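Local coordinates for intracellular protein transport protein USO1 (Saccharomyces cerevisiae S288c, PDB 6LSU) that is required for protein transport from the endoplasmic reticulum to the Golgi complex, as a dimeric tether with globular heads and a coiled-coil tail, at residues L627-L632 against D661-R666; K668-D673 against Q707-N712; V634-S639 against F645-Y650. One frame throughout, in Å; residues are numbered along the deposited sequence.

Contact 1: residues L627-L632 against D661-R666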
loop_
_atom_site.group_PDB
_atom_site.type_symbol
_atom_site.label_atom_id
_atom_site.label_comp_id
_atom_site.label_asym_id
_atom_site.label_seq_id
_atom_site.Cartn_x
_atom_site.Cartn_y
_atom_site.Cartn_z
ATOM N N LEU A 627 6.617 7.647 -32.444
ATOM C CA LEU A 627 5.812 6.415 -32.244
ATOM C C LEU A 627 5.250 5.947 -33.579
ATOM O O LEU A 627 5.356 4.681 -33.866
ATOM C CB LEU A 627 4.704 6.652 -31.212
ATOM C CG LEU A 627 5.173 6.581 -29.759
ATOM C CD1 LEU A 627 3.996 6.792 -28.803
ATOM C CD2 LEU A 627 5.870 5.255 -29.503
ATOM N N VAL A 628 4.691 6.889 -34.359
ATOM C CA VAL A 628 4.313 6.650 -35.781
ATOM C C VAL A 628 5.528 6.074 -36.512
ATOM O O VAL A 628 5.367 5.111 -37.203
ATOM C CB VAL A 628 3.788 7.895 -36.516
ATOM C CG1 VAL A 628 3.605 7.574 -37.993
ATOM C CG2 VAL A 628 2.468 8.376 -35.942
ATOM N N THR A 629 6.692 6.685 -36.394
ATOM C CA THR A 629 7.913 6.241 -37.125
ATOM C C THR A 629 8.207 4.816 -36.674
ATOM O O THR A 629 8.467 3.961 -37.524
ATOM C CB THR A 629 9.109 7.154 -36.851
ATOM O OG1 THR A 629 8.695 8.493 -37.124
ATOM C CG2 THR A 629 10.358 6.743 -37.606
ATOM N N MET A 630 8.165 4.581 -35.361
ATOM C CA MET A 630 8.482 3.259 -34.749
ATOM C C MET A 630 7.515 2.178 -35.287
ATOM O O MET A 630 7.942 1.023 -35.632
ATOM C CB MET A 630 8.341 3.344 -33.239
ATOM C CG MET A 630 9.148 2.278 -32.553
ATOM S SD MET A 630 8.815 2.225 -30.791
ATOM C CE MET A 630 9.380 3.864 -30.326
ATOM N N LEU A 631 6.227 2.530 -35.374
ATOM C CA LEU A 631 5.209 1.603 -35.901
ATOM C C LEU A 631 5.685 1.071 -37.253
ATOM O O LEU A 631 5.620 -0.202 -37.478
ATOM C CB LEU A 631 3.891 2.363 -36.024
ATOM C CG LEU A 631 2.638 1.539 -35.772
ATOM C CD1 LEU A 631 1.401 2.196 -36.405
ATOM C CD2 LEU A 631 2.820 0.121 -36.320
ATOM N N LEU A 632 6.093 1.979 -38.151
ATOM C CA LEU A 632 6.429 1.627 -39.554
ATOM C C LEU A 632 7.699 0.774 -39.586
ATOM O O LEU A 632 7.716 -0.259 -40.308
ATOM C CB LEU A 632 6.603 2.923 -40.362
ATOM C CG LEU A 632 5.321 3.730 -40.511
ATOM C CD1 LEU A 632 5.611 5.090 -41.099
ATOM C CD2 LEU A 632 4.300 2.973 -41.363
ATOM N N ASP A 661 18.827 7.046 -41.780
ATOM C CA ASP A 661 19.396 7.896 -40.699
ATOM C C ASP A 661 18.228 8.500 -39.905
ATOM O O ASP A 661 18.253 8.417 -38.689
ATOM C CB ASP A 661 20.392 8.942 -41.232
ATOM C CG ASP A 661 21.764 8.378 -41.606
ATOM O OD1 ASP A 661 21.923 7.124 -41.615
ATOM O OD2 ASP A 661 22.673 9.193 -41.890
ATOM N N ASN A 662 17.235 9.078 -40.572
ATOM C CA ASN A 662 16.169 9.852 -39.885
ATOM C C ASN A 662 15.357 8.927 -38.962
ATOM O O ASN A 662 14.960 9.367 -37.873
ATOM C CB ASN A 662 15.224 10.533 -40.873
ATOM C CG ASN A 662 14.388 11.599 -40.206
ATOM O OD1 ASN A 662 14.891 12.335 -39.347
ATOM N ND2 ASN A 662 13.117 11.672 -40.582
ATOM N N TYR A 663 15.090 7.700 -39.416
ATOM C CA TYR A 663 14.445 6.621 -38.642
ATOM C C TYR A 663 15.242 6.400 -37.359
ATOM O O TYR A 663 14.710 6.715 -36.259
ATOM C CB TYR A 663 14.359 5.341 -39.472
ATOM C CG TYR A 663 13.883 4.143 -38.688
ATOM C CD1 TYR A 663 12.535 3.912 -38.483
ATOM C CD2 TYR A 663 14.785 3.262 -38.126
ATOM C CE1 TYR A 663 12.092 2.810 -37.769
ATOM C CE2 TYR A 663 14.361 2.165 -37.401
ATOM C CZ TYR A 663 13.014 1.935 -37.226
ATOM O OH TYR A 663 12.617 0.845 -36.527
ATOM N N ALA A 664 16.477 5.908 -37.495
ATOM C CA ALA A 664 17.369 5.605 -36.355
ATOM C C ALA A 664 17.400 6.822 -35.433
ATOM O O ALA A 664 17.369 6.619 -34.211
ATOM C CB ALA A 664 18.755 5.211 -36.813
ATOM N N SER A 665 17.443 8.034 -35.985
ATOM C CA SER A 665 17.529 9.274 -35.170
ATOM C C SER A 665 16.278 9.357 -34.300
ATOM O O SER A 665 16.412 9.692 -33.113
ATOM C CB SER A 665 17.701 10.514 -36.009
ATOM O OG SER A 665 17.208 11.655 -35.332
ATOM N N ARG A 666 15.113 9.061 -34.885
ATOM C CA ARG A 666 13.794 9.301 -34.240
ATOM C C ARG A 666 13.498 8.204 -33.220
ATOM O O ARG A 666 12.652 8.489 -32.347
ATOM C CB ARG A 666 12.663 9.350 -35.262
ATOM C CG ARG A 666 12.597 10.659 -36.032
ATOM C CD ARG A 666 11.720 10.522 -37.257
ATOM N NE ARG A 666 11.282 11.822 -37.746
ATOM C CZ ARG A 666 10.252 12.023 -38.567
ATOM N NH1 ARG A 666 9.541 11.002 -39.019
ATOM N NH2 ARG A 666 9.930 13.254 -38.934
#
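The ring of Tyr663 and the guanidinium of Arg666 are both met by Thr629, which approaches each of them obliquely. The methyl CG2 of Thr629 comes within 3.7 Å of CD1 of Tyr663, and the neighbouring CE1 of Tyr663 lies 3.8 Å from the backbone O of Thr629. One face of the Arg666 guanidinium carries ND2 of Asn662, one turn earlier in the same helix, 3.4 Å above the plane and displaced toward the rim.

The two branches of Thr629 divide the work. With chi1 at -53°, CG2 stands anti to the backbone N and turns to the tyrosine, while OG1 sits beside that N and faces the arginine. NH1 of Arg666 gives OG1 of Thr629 a weak hydrogen bond of 3.3 Å, bent to 131° at the hydrogen. The stronger partners of both side chains belong to other parts of the chain: OG1 bonds Lys625 O, a turn back in its own helix, and NH2 of Arg666 bonds Ser614 O.

Thr629 belongs to the tenth armadillo repeat of the globular head, on helix 622-637, and the contact packs this helix against helix 660-673 near the C-terminal end of the solenoid. Threonine suits this buried interface because it is small, and offers a methyl to the ring and an oxygen to the cation. Were an alanine here, the loss of both branches would probably open a gap beside Tyr663 CD1 and deprive Arg666 NH1 of its weak acceptor.

Inward along the same side chain, CD of Arg666 lies 4.0 Å from CG2 of Thr629. The hydroxyl of Tyr663 bonds Ile716 O, tying the ring to helix 713-717.

Contact 2: residues K668-D673 against Q707-N712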
loop_
_atom_site.group_PDB
_atom_site.type_symbol
_atom_site.label_atom_id
_atom_site.label_comp_id
_atom_site.label_asym_id
_atom_site.label_seq_id
_atom_site.Cartn_x
_atom_site.Cartn_y
_atom_site.Cartn_z
ATOM N N LYS A 668 16.210 6.903 -31.444
ATOM C CA LYS A 668 17.166 7.422 -30.434
ATOM C C LYS A 668 16.548 8.653 -29.769
ATOM O O LYS A 668 16.768 8.831 -28.586
ATOM C CB LYS A 668 18.515 7.761 -31.079
ATOM C CG LYS A 668 19.675 7.945 -30.108
ATOM C CD LYS A 668 21.009 7.477 -30.661
ATOM C CE LYS A 668 22.085 7.382 -29.597
ATOM N NZ LYS A 668 23.134 6.407 -29.976
ATOM N N GLN A 669 15.772 9.459 -30.494
ATOM C CA GLN A 669 15.259 10.729 -29.930
ATOM C C GLN A 669 14.108 10.402 -28.986
ATOM O O GLN A 669 13.855 11.221 -28.050
ATOM C CB GLN A 669 14.791 11.734 -30.984
ATOM C CG GLN A 669 14.243 13.004 -30.336
ATOM C CD GLN A 669 14.026 14.179 -31.258
ATOM O OE1 GLN A 669 13.262 14.102 -32.224
ATOM N NE2 GLN A 669 14.663 15.299 -30.922
ATOM N N PHE A 670 13.422 9.279 -29.227
ATOM C CA PHE A 670 12.245 8.821 -28.441
ATOM C C PHE A 670 12.683 8.418 -27.025
ATOM O O PHE A 670 12.000 8.804 -26.055
ATOM C CB PHE A 670 11.549 7.650 -29.142
ATOM C CG PHE A 670 10.406 7.047 -28.365
ATOM C CD1 PHE A 670 9.208 7.731 -28.217
ATOM C CD2 PHE A 670 10.562 5.831 -27.720
ATOM C CE1 PHE A 670 8.162 7.178 -27.496
ATOM C CE2 PHE A 670 9.519 5.291 -26.986
ATOM C CZ PHE A 670 8.314 5.951 -26.894
ATOM N N LYS A 671 13.767 7.641 -26.939
ATOM C CA LYS A 671 14.399 7.220 -25.664
ATOM C C LYS A 671 14.815 8.473 -24.879
ATOM O O LYS A 671 14.438 8.556 -23.703
ATOM C CB LYS A 671 15.574 6.258 -25.920
ATOM C CG LYS A 671 15.960 5.357 -24.747
ATOM C CD LYS A 671 15.423 5.842 -23.386
ATOM C CE LYS A 671 15.911 5.079 -22.168
ATOM N NZ LYS A 671 15.196 3.791 -21.979
ATOM N N LYS A 672 15.506 9.441 -25.493
ATOM C CA LYS A 672 16.236 10.505 -24.737
ATOM C C LYS A 672 15.455 11.822 -24.611
ATOM O O LYS A 672 15.729 12.525 -23.657
ATOM C CB LYS A 672 17.604 10.818 -25.351
ATOM C CG LYS A 672 18.406 9.634 -25.880
ATOM C CD LYS A 672 18.852 8.598 -24.852
ATOM C CE LYS A 672 19.625 9.149 -23.665
ATOM N NZ LYS A 672 18.826 9.127 -22.414
ATOM N N ASP A 673 14.547 12.183 -25.512
ATOM C CA ASP A 673 14.058 13.593 -25.590
ATOM C C ASP A 673 12.523 13.674 -25.713
ATOM O O ASP A 673 12.021 14.755 -26.072
ATOM C CB ASP A 673 14.766 14.343 -26.730
ATOM C CG ASP A 673 14.712 15.861 -26.635
ATOM O OD1 ASP A 673 14.312 16.383 -25.564
ATOM O OD2 ASP A 673 15.073 16.516 -27.637
ATOM N N GLN A 707 8.587 -2.132 -21.222
ATOM C CA GLN A 707 9.491 -3.290 -21.021
ATOM C C GLN A 707 9.915 -3.733 -22.418
ATOM O O GLN A 707 11.119 -4.045 -22.653
ATOM C CB GLN A 707 8.816 -4.436 -20.259
ATOM C CG GLN A 707 8.945 -4.386 -18.739
ATOM C CD GLN A 707 7.934 -5.308 -18.098
ATOM O OE1 GLN A 707 7.991 -6.527 -18.257
ATOM N NE2 GLN A 707 6.974 -4.722 -17.403
ATOM N N LEU A 708 8.940 -3.802 -23.323
ATOM C CA LEU A 708 9.202 -4.245 -24.718
ATOM C C LEU A 708 10.214 -3.283 -25.379
ATOM O O LEU A 708 11.211 -3.747 -25.917
ATOM C CB LEU A 708 7.893 -4.268 -25.490
ATOM C CG LEU A 708 8.076 -4.593 -26.970
ATOM C CD1 LEU A 708 8.324 -6.084 -27.148
ATOM C CD2 LEU A 708 6.883 -4.144 -27.793
ATOM N N PHE A 709 9.994 -1.973 -25.297
ATOM C CA PHE A 709 10.894 -0.994 -25.927
ATOM C C PHE A 709 12.300 -1.187 -25.354
ATOM O O PHE A 709 13.232 -1.512 -26.125
ATOM C CB PHE A 709 10.388 0.435 -25.763
ATOM C CG PHE A 709 11.297 1.416 -26.437
ATOM C CD1 PHE A 709 11.361 1.486 -27.820
ATOM C CD2 PHE A 709 12.149 2.203 -25.693
ATOM C CE1 PHE A 709 12.213 2.385 -28.442
ATOM C CE2 PHE A 709 13.008 3.092 -26.314
ATOM C CZ PHE A 709 13.045 3.174 -27.687
ATOM N N ASN A 710 12.444 -1.015 -24.031
ATOM C CA ASN A 710 13.761 -1.092 -23.343
ATOM C C ASN A 710 14.461 -2.420 -23.670
ATOM O O ASN A 710 15.643 -2.399 -23.850
ATOM C CB ASN A 710 13.628 -0.829 -21.848
ATOM C CG ASN A 710 13.254 0.612 -21.548
ATOM O OD1 ASN A 710 13.486 1.494 -22.366
ATOM N ND2 ASN A 710 12.683 0.867 -20.381
ATOM N N GLU A 711 13.752 -3.531 -23.808
ATOM C CA GLU A 711 14.379 -4.863 -23.970
ATOM C C GLU A 711 14.807 -5.088 -25.427
ATOM O O GLU A 711 15.637 -6.013 -25.637
ATOM C CB GLU A 711 13.434 -5.955 -23.455
ATOM C CG GLU A 711 13.438 -6.064 -21.938
ATOM C CD GLU A 711 12.425 -7.018 -21.324
ATOM O OE1 GLU A 711 11.959 -7.946 -22.049
ATOM O OE2 GLU A 711 12.104 -6.830 -20.120
ATOM N N ASN A 712 14.259 -4.326 -26.392
ATOM C CA ASN A 712 14.648 -4.436 -27.829
ATOM C C ASN A 712 14.983 -3.077 -28.442
ATOM O O ASN A 712 14.793 -2.920 -29.658
ATOM C CB ASN A 712 13.552 -5.056 -28.692
ATOM C CG ASN A 712 12.975 -6.279 -28.044
ATOM O OD1 ASN A 712 13.490 -7.381 -28.266
ATOM N ND2 ASN A 712 11.935 -6.071 -27.236
#
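Phe670 and Phe709 form a T-shaped (edge-to-face) pair, the edge of Phe670 directed at the face of Phe709, with ring centroids 5.1 Å apart and planes at 84°. This aromatic motif joins helix 660-673 to helix 703-711 within the alpha-helical head; the short axes, 12.2 Å apart at their closest, run at 115° to each other, a spacing that large side chains such as phenylalanine can bridge.

Lys671, next to Phe670, can be followed outward along the same interface. Its CB lies 4.1 Å from CE2 of Phe709, and CG, anti to the backbone N (chi1 -158°), passes at 4.0 Å from that same CE2, near the plane of the ring and at its edge. The chain then bends at chi2 and again at chi4, which brings NZ within 2.9 Å of OD1 of Asn710. Lysine fits such a partly buried border: its methylenes line the aromatic edge while its ammonium reaches a polar amide beyond it.

Phe676, from the loop after helix 660-673, completes the aromatic cluster by stacking on Phe670 and meeting Phe709 edge-to-face. Cys626, Leu627 and Met630 of helix 622-637 also touch Phe670, whose apolar ring is therefore well placed in a buried core. On the face of Phe709, Phe670 CD2 sits near the rim, 3.6 Å from CZ of Phe709.

Contact 3: residues V634-S639 against F645-Y650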
loop_
_atom_site.group_PDB
_atom_site.type_symbol
_atom_site.label_atom_id
_atom_site.label_comp_id
_atom_site.label_asym_id
_atom_site.label_seq_id
_atom_site.Cartn_x
_atom_site.Cartn_y
_atom_site.Cartn_z
ATOM N N VAL A 634 8.838 -1.130 -37.086
ATOM C CA VAL A 634 8.548 -2.450 -36.455
ATOM C C VAL A 634 7.793 -3.262 -37.504
ATOM O O VAL A 634 8.165 -4.417 -37.713
ATOM C CB VAL A 634 7.805 -2.315 -35.098
ATOM C CG1 VAL A 634 7.128 -3.617 -34.661
ATOM C CG2 VAL A 634 8.740 -1.818 -34.005
ATOM N N ALA A 635 6.793 -2.658 -38.153
ATOM C CA ALA A 635 5.979 -3.309 -39.209
ATOM C C ALA A 635 6.932 -3.812 -40.291
ATOM O O ALA A 635 6.699 -4.918 -40.832
ATOM C CB ALA A 635 4.951 -2.362 -39.779
ATOM N N TYR A 636 7.998 -3.054 -40.579
ATOM C CA TYR A 636 9.006 -3.503 -41.569
ATOM C C TYR A 636 9.654 -4.815 -41.086
ATOM O O TYR A 636 9.651 -5.794 -41.844
ATOM C CB TYR A 636 10.031 -2.411 -41.892
ATOM C CG TYR A 636 11.158 -3.004 -42.690
ATOM C CD1 TYR A 636 10.897 -3.695 -43.855
ATOM C CD2 TYR A 636 12.449 -2.969 -42.233
ATOM C CE1 TYR A 636 11.897 -4.332 -44.561
ATOM C CE2 TYR A 636 13.464 -3.599 -42.930
ATOM C CZ TYR A 636 13.187 -4.271 -44.100
ATOM O OH TYR A 636 14.185 -4.886 -44.788
ATOM N N GLU A 637 10.159 -4.839 -39.846
ATOM C CA GLU A 637 10.933 -5.956 -39.214
ATOM C C GLU A 637 10.203 -7.309 -39.224
ATOM O O GLU A 637 10.883 -8.351 -39.161
ATOM C CB GLU A 637 11.198 -5.613 -37.753
ATOM C CG GLU A 637 11.985 -6.678 -37.023
ATOM C CD GLU A 637 13.484 -6.584 -37.227
ATOM O OE1 GLU A 637 14.146 -7.646 -37.282
ATOM O OE2 GLU A 637 13.992 -5.444 -37.281
ATOM N N PHE A 638 8.876 -7.324 -39.261
ATOM C CA PHE A 638 8.113 -8.597 -39.235
ATOM C C PHE A 638 7.296 -8.702 -40.524
ATOM O O PHE A 638 6.376 -9.537 -40.584
ATOM C CB PHE A 638 7.365 -8.664 -37.894
ATOM C CG PHE A 638 8.297 -8.530 -36.704
ATOM C CD1 PHE A 638 9.137 -9.575 -36.345
ATOM C CD2 PHE A 638 8.385 -7.351 -35.979
ATOM C CE1 PHE A 638 10.018 -9.455 -35.276
ATOM C CE2 PHE A 638 9.253 -7.236 -34.895
ATOM C CZ PHE A 638 10.066 -8.293 -34.538
ATOM N N SER A 639 7.653 -7.911 -41.546
ATOM C CA SER A 639 7.191 -8.063 -42.955
ATOM C C SER A 639 7.920 -9.249 -43.600
ATOM O O SER A 639 9.126 -9.416 -43.332
ATOM C CB SER A 639 7.466 -6.827 -43.740
ATOM O OG SER A 639 8.876 -6.642 -43.868
ATOM N N PHE A 645 1.634 -5.973 -48.325
ATOM C CA PHE A 645 2.610 -4.976 -48.822
ATOM C C PHE A 645 3.944 -5.696 -48.746
ATOM O O PHE A 645 4.513 -5.803 -47.667
ATOM C CB PHE A 645 2.500 -3.683 -48.014
ATOM C CG PHE A 645 3.161 -2.460 -48.612
ATOM C CD1 PHE A 645 4.315 -2.542 -49.376
ATOM C CD2 PHE A 645 2.672 -1.203 -48.308
ATOM C CE1 PHE A 645 4.943 -1.388 -49.825
ATOM C CE2 PHE A 645 3.297 -0.062 -48.769
ATOM C CZ PHE A 645 4.438 -0.145 -49.523
ATOM N N PRO A 646 4.429 -6.268 -49.869
ATOM C CA PRO A 646 5.644 -7.077 -49.868
ATOM C C PRO A 646 6.805 -6.346 -49.212
ATOM O O PRO A 646 6.819 -5.144 -49.333
ATOM C CB PRO A 646 5.903 -7.317 -51.355
ATOM C CG PRO A 646 4.501 -7.374 -51.899
ATOM C CD PRO A 646 3.835 -6.199 -51.216
ATOM N N ARG A 647 7.699 -7.116 -48.578
ATOM C CA ARG A 647 8.816 -6.621 -47.728
ATOM C C ARG A 647 9.629 -5.598 -48.527
ATOM O O ARG A 647 9.715 -4.456 -48.083
ATOM C CB ARG A 647 9.643 -7.797 -47.190
ATOM C CG ARG A 647 10.890 -7.389 -46.421
ATOM C CD ARG A 647 11.700 -8.597 -45.975
ATOM N NE ARG A 647 12.749 -8.242 -45.025
ATOM C CZ ARG A 647 12.552 -7.969 -43.741
ATOM N NH1 ARG A 647 11.336 -7.987 -43.208
ATOM N NH2 ARG A 647 13.590 -7.671 -42.989
ATOM N N LYS A 648 10.179 -5.983 -49.672
ATOM C CA LYS A 648 11.156 -5.136 -50.422
ATOM C C LYS A 648 10.411 -3.880 -50.924
ATOM O O LYS A 648 10.993 -2.768 -50.868
ATOM C CB LYS A 648 11.868 -5.949 -51.516
ATOM C CG LYS A 648 11.258 -7.318 -51.838
ATOM C CD LYS A 648 11.864 -8.032 -53.035
ATOM C CE LYS A 648 10.829 -8.730 -53.898
ATOM N NZ LYS A 648 11.366 -9.068 -55.240
ATOM N N GLU A 649 9.136 -4.008 -51.320
ATOM C CA GLU A 649 8.325 -2.836 -51.750
ATOM C C GLU A 649 8.129 -1.894 -50.547
ATOM O O GLU A 649 8.252 -0.657 -50.700
ATOM C CB GLU A 649 6.992 -3.282 -52.359
ATOM C CG GLU A 649 6.646 -2.514 -53.621
ATOM C CD GLU A 649 5.171 -2.370 -53.958
ATOM O OE1 GLU A 649 4.321 -2.945 -53.232
ATOM O OE2 GLU A 649 4.874 -1.661 -54.946
ATOM N N TYR A 650 7.835 -2.444 -49.366
ATOM C CA TYR A 650 7.555 -1.651 -48.131
ATOM C C TYR A 650 8.857 -1.057 -47.587
ATOM O O TYR A 650 8.823 0.075 -47.096
ATOM C CB TYR A 650 6.882 -2.507 -47.063
ATOM C CG TYR A 650 6.616 -1.791 -45.761
ATOM C CD1 TYR A 650 5.566 -0.905 -45.649
ATOM C CD2 TYR A 650 7.380 -2.029 -44.635
ATOM C CE1 TYR A 650 5.286 -0.248 -44.461
ATOM C CE2 TYR A 650 7.139 -1.357 -43.458
ATOM C CZ TYR A 650 6.075 -0.478 -43.355
ATOM O OH TYR A 650 5.812 0.207 -42.198
#
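Stacking brings Tyr636 and Arg647 together: the guanidinium lies flat on the phenol ring, centres 4.3 Å apart and planes at 25°, with CZ of the tyrosine under its rim. The arginine reaches there with an extended chain from the first turn of helix 647-658, just after the N-cap residue Pro646.

Polar bonding runs to the chain leaving helix 622-637. NH1 of Arg647 gives two weak hydrogen bonds to Ser639, one to its backbone O at 2.6 Å and one to its OG at 2.9 Å, both strongly bent. The O lies at the guanidinium edge, and OG is brought near by a chi1 of 66°.

Apolar packing is left to Tyr650, one turn after Arg647. Its ring edge is turned to Tyr636, CE2 standing 3.5 Å from CB of that residue, while its OH passes 3.6 Å from CB of Ala635, a small side chain, and bonds Leu632 O. Together these contacts close the helical hairpin between the last turn of one helix and the first of the next.

A cation among oxygens at the C-terminal end of helix 622-637 should be favourably placed relative to that helix's dipole, and its flat group rests on a pi face, with one acceptor, Ser639 O, near its plane.

In the fold
Contacts 1 and 3 share helix 622-637, and contacts 1 and 2 share helix 660-673, so the three form a continuous patch in the C-terminal part of the head. The centres of contacts 1 and 2 are about 11 Å apart, and they meet through Leu627 and through Met630, whose CE lies 3.5 Å from Phe670 CD2 and 3.7 Å from Phe709 CE1. Contact 3 is formed within the sequence between the two segments of contact 1, its centre about 14 Å from that contact. Contacts 2 and 3 do not touch: about 21 Å separates their centres and about 7 Å their nearest atoms, leaving contact 1 as the link between them.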